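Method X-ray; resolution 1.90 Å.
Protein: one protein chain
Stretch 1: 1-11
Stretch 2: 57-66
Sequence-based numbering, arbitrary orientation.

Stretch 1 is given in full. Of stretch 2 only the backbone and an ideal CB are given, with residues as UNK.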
ATOM      1  N   GLN A   1      -2.302 -26.912  -6.455  1.00 46.55           N
ATOM      2  CA  GLN A   1      -2.570 -25.911  -7.527  1.00 46.21           C
ATOM      3  C   GLN A   1      -2.634 -24.507  -6.937  1.00 45.25           C
ATOM      4  O   GLN A   1      -1.709 -23.718  -7.133  1.00 45.19           O
ATOM      5  CB  GLN A   1      -3.864 -26.230  -8.266  1.00 47.32           C
ATOM      6  CG  GLN A   1      -4.279 -25.152  -9.295  1.00 48.66           C
ATOM      7  CD  GLN A   1      -3.275 -25.003 -10.439  1.00 51.72           C
ATOM      8  OE1 GLN A   1      -2.584 -23.985 -10.532  1.00 53.64           O
ATOM      9  NE2 GLN A   1      -3.189 -26.022 -11.309  1.00 51.04           N
ATOM     10  N   VAL A   2      -3.714 -24.188  -6.225  1.00 43.63           N
ATOM     11  CA  VAL A   2      -3.732 -22.979  -5.409  1.00 42.46           C
ATOM     12  C   VAL A   2      -2.663 -23.115  -4.317  1.00 41.21           C
ATOM     13  O   VAL A   2      -1.887 -22.198  -4.092  1.00 41.52           O
ATOM     14  CB  VAL A   2      -5.109 -22.719  -4.776  1.00 42.89           C
ATOM     15  CG1 VAL A   2      -4.945 -22.212  -3.390  1.00 43.41           C
ATOM     16  CG2 VAL A   2      -5.948 -21.729  -5.647  1.00 42.33           C
ATOM     17  N   VAL A   3      -2.641 -24.264  -3.654  1.00 40.18           N
ATOM     18  CA  VAL A   3      -1.557 -24.627  -2.727  1.00 39.24           C
ATOM     19  C   VAL A   3      -0.159 -24.403  -3.360  1.00 37.25           C
ATOM     20  O   VAL A   3       0.687 -23.736  -2.764  1.00 36.93           O
ATOM     21  CB  VAL A   3      -1.742 -26.094  -2.211  1.00 39.80           C
ATOM     22  CG1 VAL A   3      -1.627 -27.104  -3.337  1.00 42.10           C
ATOM     23  CG2 VAL A   3      -0.767 -26.427  -1.097  1.00 41.13           C
ATOM     24  N   ALA A   4       0.049 -24.901  -4.582  1.00 35.18           N
ATOM     25  CA  ALA A   4       1.322 -24.750  -5.300  1.00 33.51           C
ATOM     26  C   ALA A   4       1.619 -23.285  -5.583  1.00 31.73           C
ATOM     27  O   ALA A   4       2.737 -22.814  -5.346  1.00 30.65           O
ATOM     28  CB  ALA A   4       1.296 -25.551  -6.639  1.00 33.45           C
ATOM     29  N   ALA A   5       0.620 -22.568  -6.092  1.00 29.81           N
ATOM     30  CA  ALA A   5       0.768 -21.140  -6.414  1.00 29.84           C
ATOM     31  C   ALA A   5       1.147 -20.311  -5.197  1.00 28.10           C
ATOM     32  O   ALA A   5       1.647 -19.179  -5.325  1.00 29.31           O
ATOM     33  CB  ALA A   5      -0.544 -20.585  -7.027  1.00 29.91           C
ATOM     34  N   ILE A   6       0.900 -20.838  -4.006  1.00 26.78           N
ATOM     35  CA  ILE A   6       1.209 -20.076  -2.785  1.00 25.94           C
ATOM     36  C   ILE A   6       2.249 -20.742  -1.864  1.00 24.31           C
ATOM     37  O   ILE A   6       2.369 -20.375  -0.720  1.00 23.71           O
ATOM     38  CB  ILE A   6      -0.076 -19.631  -1.972  1.00 26.04           C
ATOM     39  CG1 ILE A   6      -0.678 -20.725  -1.105  1.00 26.85           C
ATOM     40  CG2 ILE A   6      -1.148 -19.009  -2.873  1.00 26.83           C
ATOM     41  CD1 ILE A   6      -1.494 -20.102   0.073  1.00 27.50           C
ATOM     42  N   ARG A   7       3.036 -21.682  -2.382  1.00 23.64           N
ATOM     43  CA  ARG A   7       4.020 -22.367  -1.546  1.00 23.91           C
ATOM     44  C   ARG A   7       4.985 -21.406  -0.829  1.00 21.85           C
ATOM     45  O   ARG A   7       5.411 -21.637   0.314  1.00 20.83           O
ATOM     46  CB  ARG A   7       4.801 -23.356  -2.401  1.00 24.37           C
ATOM     47  CG  ARG A   7       5.190 -24.533  -1.673  1.00 28.13           C
ATOM     48  CD  ARG A   7       6.117 -25.404  -2.504  1.00 29.24           C
ATOM     49  NE  ARG A   7       6.800 -26.381  -1.666  1.00 30.71           N
ATOM     50  CZ  ARG A   7       6.357 -27.622  -1.457  1.00 34.32           C
ATOM     51  NH1 ARG A   7       5.237 -28.059  -2.038  1.00 35.30           N
ATOM     52  NH2 ARG A   7       7.051 -28.448  -0.683  1.00 36.12           N
ATOM     53  N   HIS A   8       5.342 -20.324  -1.513  1.00 20.58           N
ATOM     54  CA  HIS A   8       6.248 -19.306  -0.956  1.00 20.79           C
ATOM     55  C   HIS A   8       5.569 -18.518   0.190  1.00 20.72           C
ATOM     56  O   HIS A   8       6.221 -18.105   1.151  1.00 19.33           O
ATOM     57  CB  HIS A   8       6.770 -18.383  -2.076  1.00 20.78           C
ATOM     58  CG  HIS A   8       5.702 -17.552  -2.735  1.00 19.81           C
ATOM     59  ND1 HIS A   8       4.546 -18.093  -3.254  1.00 20.21           N
ATOM     60  CD2 HIS A   8       5.645 -16.220  -2.989  1.00 21.15           C
ATOM     61  CE1 HIS A   8       3.812 -17.122  -3.779  1.00 23.56           C
ATOM     62  NE2 HIS A   8       4.449 -15.974  -3.621  1.00 19.37           N
ATOM     63  N   ILE A   9       4.245 -18.381   0.116  1.00 20.99           N
ATOM     64  CA  ILE A   9       3.429 -17.786   1.187  1.00 21.12           C
ATOM     65  C   ILE A   9       3.342 -18.682   2.427  1.00 21.36           C
ATOM     66  O   ILE A   9       3.628 -18.231   3.553  1.00 22.41           O
ATOM     67  CB  ILE A   9       1.978 -17.468   0.680  1.00 21.74           C
ATOM     68  CG1 ILE A   9       2.031 -16.552  -0.546  1.00 21.59           C
ATOM     69  CG2 ILE A   9       1.056 -16.958   1.857  1.00 21.59           C
ATOM     70  CD1 ILE A   9       2.685 -15.183  -0.338  1.00 23.14           C
ATOM     71  N   THR A  10       2.988 -19.948   2.247  1.00 21.72           N
ATOM     72  CA  THR A  10       2.905 -20.847   3.371  1.00 22.16           C
ATOM     73  C   THR A  10       4.271 -21.059   4.010  1.00 22.23           C
ATOM     74  O   THR A  10       4.374 -21.154   5.236  1.00 23.21           O
ATOM     75  CB  THR A  10       2.228 -22.177   3.004  1.00 23.40           C
ATOM     76  OG1 THR A  10       2.859 -22.756   1.865  1.00 22.93           O
ATOM     77  CG2 THR A  10       0.757 -21.921   2.693  1.00 25.19           C
ATOM     78  N   THR A  11       5.328 -21.087   3.192  1.00 20.86           N
ATOM     79  CA  THR A  11       6.676 -21.259   3.728  1.00 21.30           C
ATOM     80  C   THR A  11       7.189 -20.004   4.433  1.00 20.88           C
ATOM     81  O   THR A  11       7.933 -20.093   5.427  1.00 22.22           O
ATOM     82  CB  THR A  11       7.669 -21.773   2.662  1.00 21.28           C
ATOM     83  OG1 THR A  11       7.318 -23.118   2.342  1.00 22.36           O
ATOM     84  CG2 THR A  11       9.120 -21.768   3.193  1.00 21.20           C
ATOM     85  N   UNK A  57      -5.163 -30.017   6.688  1.00 31.69           N
ATOM     86  CA  UNK A  57      -6.408 -30.182   5.971  1.00 30.92           C
ATOM     87  C   UNK A  57      -6.236 -29.454   4.660  1.00 30.75           C
ATOM     88  O   UNK A  57      -6.278 -28.213   4.606  1.00 29.12           O
ATOM     89  CB  UNK A  57      -7.608 -29.660   6.764  1.00 30.92           C
ATOM     90  N   UNK A  58      -5.997 -30.228   3.602  1.00 30.59           N
ATOM     91  CA  UNK A  58      -5.718 -29.666   2.298  1.00 29.92           C
ATOM     92  C   UNK A  58      -6.874 -28.848   1.728  1.00 29.40           C
ATOM     93  O   UNK A  58      -6.651 -27.812   1.096  1.00 28.55           O
ATOM     94  CB  UNK A  58      -5.359 -30.792   1.326  1.00 29.92           C
ATOM     95  N   UNK A  59      -8.106 -29.308   1.937  1.00 28.25           N
ATOM     96  CA  UNK A  59      -9.268 -28.557   1.488  1.00 27.98           C
ATOM     97  C   UNK A  59      -9.360 -27.185   2.149  1.00 26.23           C
ATOM     98  O   UNK A  59      -9.662 -26.203   1.493  1.00 25.33           O
ATOM     99  CB  UNK A  59     -10.543 -29.354   1.768  1.00 27.98           C
ATOM    100  N   UNK A  60      -9.119 -27.151   3.450  1.00 25.53           N
ATOM    101  CA  UNK A  60      -9.113 -25.908   4.211  1.00 25.32           C
ATOM    102  C   UNK A  60      -8.036 -24.973   3.680  1.00 24.72           C
ATOM    103  O   UNK A  60      -8.288 -23.793   3.488  1.00 23.60           O
ATOM    104  CB  UNK A  60      -8.894 -26.186   5.700  1.00 25.32           C
ATOM    105  N   UNK A  61      -6.834 -25.500   3.441  1.00 24.55           N
ATOM    106  CA  UNK A  61      -5.738 -24.653   2.945  1.00 24.67           C
ATOM    107  C   UNK A  61      -6.106 -24.064   1.610  1.00 23.78           C
ATOM    108  O   UNK A  61      -5.892 -22.911   1.370  1.00 23.64           O
ATOM    109  CB  UNK A  61      -4.434 -25.445   2.828  1.00 24.67           C
ATOM    110  N   UNK A  62      -6.649 -24.880   0.714  1.00 24.06           N
ATOM    111  CA  UNK A  62      -7.068 -24.400  -0.583  1.00 24.29           C
ATOM    112  C   UNK A  62      -8.141 -23.312  -0.472  1.00 23.84           C
ATOM    113  O   UNK A  62      -8.126 -22.312  -1.200  1.00 24.32           O
ATOM    114  CB  UNK A  62      -7.586 -25.568  -1.425  1.00 24.29           C
ATOM    115  N   UNK A  63      -9.085 -23.511   0.442  1.00 23.50           N
ATOM    116  CA  UNK A  63     -10.179 -22.543   0.655  1.00 22.57           C
ATOM    117  C   UNK A  63      -9.663 -21.187   1.201  1.00 21.70           C
ATOM    118  O   UNK A  63     -10.142 -20.120   0.811  1.00 21.90           O
ATOM    119  CB  UNK A  63     -11.206 -23.131   1.624  1.00 22.57           C
ATOM    120  N   UNK A  64      -8.701 -21.261   2.119  1.00 20.98           N
ATOM    121  CA  UNK A  64      -8.151 -20.092   2.801  1.00 20.65           C
ATOM    122  C   UNK A  64      -6.942 -19.501   2.105  1.00 20.99           C
ATOM    123  O   UNK A  64      -6.415 -18.475   2.547  1.00 20.60           O
ATOM    124  CB  UNK A  64      -7.773 -20.461   4.237  1.00 20.65           C
ATOM    125  N   UNK A  65      -6.489 -20.130   1.023  1.00 20.86           N
ATOM    126  CA  UNK A  65      -5.253 -19.695   0.333  1.00 21.06           C
ATOM    127  C   UNK A  65      -5.179 -18.219  -0.009  1.00 21.43           C
ATOM    128  O   UNK A  65      -4.200 -17.550   0.337  1.00 20.66           O
ATOM    129  CB  UNK A  65      -5.092 -20.490  -0.964  1.00 21.06           C
ATOM    130  N   UNK A  66      -6.194 -17.697  -0.685  1.00 21.55           N
ATOM    131  CA  UNK A  66      -6.198 -16.300  -1.075  1.00 23.64           C
ATOM    132  C   UNK A  66      -6.171 -15.372   0.154  1.00 21.57           C
ATOM    133  O   UNK A  66      -5.500 -14.343   0.130  1.00 20.42           O
ATOM    134  CB  UNK A  66      -7.427 -16.005  -1.937  1.00 23.64           C
TER

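Position 57 precedes the helix, with phi/psi of -127/102, and its ideal CB has no atom of stretch 1 within 5.5 Å. Stretch 1 therefore sets no demand, but an N-cap site favours a short acceptor such as Asp, Asn, Ser or Thr. The residue is Asp-57, whose OD1 accepts from the backbone N of position 60 at 3.0 Å, a capping bond with an N-H...acceptor angle of 168°.

Position 58 is helical, and its CA-to-CB bond points sideways to stretch 1. A short side chain would stay clear, whereas a long, flexible one could turn back toward Val-3; Gln, Glu, Lys, Arg or Met would all fit. The residue is Gln-58, with chi1 t and chi2 p, and its NE2 comes to 3.4 Å from CB of Val-3.

Positions 59 and 60 are helical and out of reach of stretch 1, which leaves their choice open. They hold Glu-59 and Leu-60.

At position 61 the CA-to-CB bond points toward stretch 1, and the ideal CB lies 5.5 Å from CG2 of Val-3. That gap leaves room for a medium-sized apolar side chain between the methyls of Val-3 and Thr-10; Leu, Ile or Met would suit. The residue is Leu-61, in the t, p rotamer: CD2 packs 3.6 Å from CG2 of Val-3, and CD1 lies 4.0 Å from CG2 of Thr-10.

Position 62 has the CA nearest that of Val-3, at 5.9 Å, but its CA-to-CB bond runs sideways. The ideal CB is 4.7 Å from CG1 of Val-2. The neighbouring side chains of stretch 1 are aliphatic and offer no polar partner, so a small or medium residue, apolar or polar, is plausible. The residue is Asp-62. Its OD1 lies 3.6 Å from CB of Val-3 and accepts a weak hydrogen bond from NE2 of Gln-58 at 2.5 Å, angle 130°, so its polar partner comes from its own helix.

Position 63 points away, and position 64 points sideways with no atom of stretch 1 within 5.5 Å of its ideal CB. Neither is constrained here; they hold Phe-63 and Gln-64.

At position 65 the CA-to-CB bond points toward stretch 1, and the ideal CB already lies 3.8 Å from CD1 of Ile-6, which favours a small residue such as Ala or Gly. The ideal CB also comes to 3.0 Å from CG1 of Val-2, too close in the model and not used as evidence. The residue is Ala-65, whose CB makes an apolar contact of 3.7 Å with CD1 of Ile-6.

Position 66 points away, suiting many side chains; it holds Arg-66.

Stretch 2 57-66: DQELLDFQAR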
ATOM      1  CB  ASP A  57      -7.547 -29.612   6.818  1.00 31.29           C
ATOM      2  CG  ASP A  57      -8.888 -29.629   6.119  1.00 30.62           C
ATOM      3  OD1 ASP A  57      -8.962 -29.799   4.884  1.00 30.12           O
ATOM      4  OD2 ASP A  57      -9.891 -29.424   6.831  1.00 32.56           O
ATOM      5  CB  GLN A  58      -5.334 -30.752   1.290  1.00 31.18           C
ATOM      6  CG  GLN A  58      -4.884 -30.154  -0.054  1.00 32.57           C
ATOM      7  CD  GLN A  58      -3.748 -29.134   0.106  1.00 37.93           C
ATOM      8  OE1 GLN A  58      -2.682 -29.471   0.635  1.00 42.11           O
ATOM      9  NE2 GLN A  58      -3.982 -27.874  -0.331  1.00 39.39           N
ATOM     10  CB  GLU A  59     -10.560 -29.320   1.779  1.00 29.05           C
ATOM     11  CG  GLU A  59     -10.709 -30.553   0.936  1.00 32.50           C
ATOM     12  CD  GLU A  59     -10.714 -30.246  -0.547  1.00 36.41           C
ATOM     13  OE1 GLU A  59     -11.311 -29.227  -0.953  1.00 39.13           O
ATOM     14  OE2 GLU A  59     -10.114 -31.033  -1.311  1.00 41.85           O
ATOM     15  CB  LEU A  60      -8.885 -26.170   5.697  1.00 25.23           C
ATOM     16  CG  LEU A  60      -8.964 -24.929   6.612  1.00 25.32           C
ATOM     17  CD1 LEU A  60     -10.369 -24.301   6.627  1.00 23.80           C
ATOM     18  CD2 LEU A  60      -8.551 -25.309   8.005  1.00 25.10           C
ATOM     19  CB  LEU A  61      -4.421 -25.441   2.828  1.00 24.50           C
ATOM     20  CG  LEU A  61      -3.209 -24.672   2.283  1.00 25.85           C
ATOM     21  CD1 LEU A  61      -2.911 -23.425   3.149  1.00 25.47           C
ATOM     22  CD2 LEU A  61      -1.972 -25.586   2.214  1.00 25.99           C
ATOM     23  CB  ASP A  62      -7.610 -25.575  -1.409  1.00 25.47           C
ATOM     24  CG  ASP A  62      -6.539 -26.579  -1.760  1.00 30.29           C
ATOM     25  OD1 ASP A  62      -5.325 -26.247  -1.675  1.00 36.53           O
ATOM     26  OD2 ASP A  62      -6.909 -27.721  -2.109  1.00 36.29           O
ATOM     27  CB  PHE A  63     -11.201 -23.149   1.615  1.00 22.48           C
ATOM     28  CG  PHE A  63     -12.306 -22.234   1.962  1.00 22.78           C
ATOM     29  CD1 PHE A  63     -13.289 -21.915   1.027  1.00 23.13           C
ATOM     30  CD2 PHE A  63     -12.380 -21.676   3.238  1.00 23.03           C
ATOM     31  CE1 PHE A  63     -14.332 -21.039   1.364  1.00 24.88           C
ATOM     32  CE2 PHE A  63     -13.404 -20.796   3.582  1.00 23.36           C
ATOM     33  CZ  PHE A  63     -14.387 -20.476   2.653  1.00 23.98           C
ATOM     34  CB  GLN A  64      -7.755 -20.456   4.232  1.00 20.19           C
ATOM     35  CG  GLN A  64      -8.862 -21.024   5.132  1.00 19.85           C
ATOM     36  CD  GLN A  64     -10.006 -20.061   5.416  1.00 20.59           C
ATOM     37  OE1 GLN A  64     -10.271 -19.135   4.645  1.00 20.35           O
ATOM     38  NE2 GLN A  64     -10.729 -20.307   6.520  1.00 22.19           N
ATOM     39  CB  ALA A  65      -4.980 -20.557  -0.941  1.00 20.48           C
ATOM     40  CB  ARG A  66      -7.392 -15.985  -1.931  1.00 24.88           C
ATOM     41  CG  ARG A  66      -7.466 -14.565  -2.354  1.00 28.51           C
ATOM     42  CD  ARG A  66      -8.765 -14.272  -3.062  1.00 32.64           C
ATOM     43  NE  ARG A  66      -8.869 -14.921  -4.367  1.00 40.24           N
ATOM     44  CZ  ARG A  66      -9.863 -14.676  -5.222  1.00 43.52           C
ATOM     45  NH1 ARG A  66     -10.816 -13.801  -4.889  1.00 46.79           N
ATOM     46  NH2 ARG A  66      -9.903 -15.284  -6.414  1.00 43.96           N
TER
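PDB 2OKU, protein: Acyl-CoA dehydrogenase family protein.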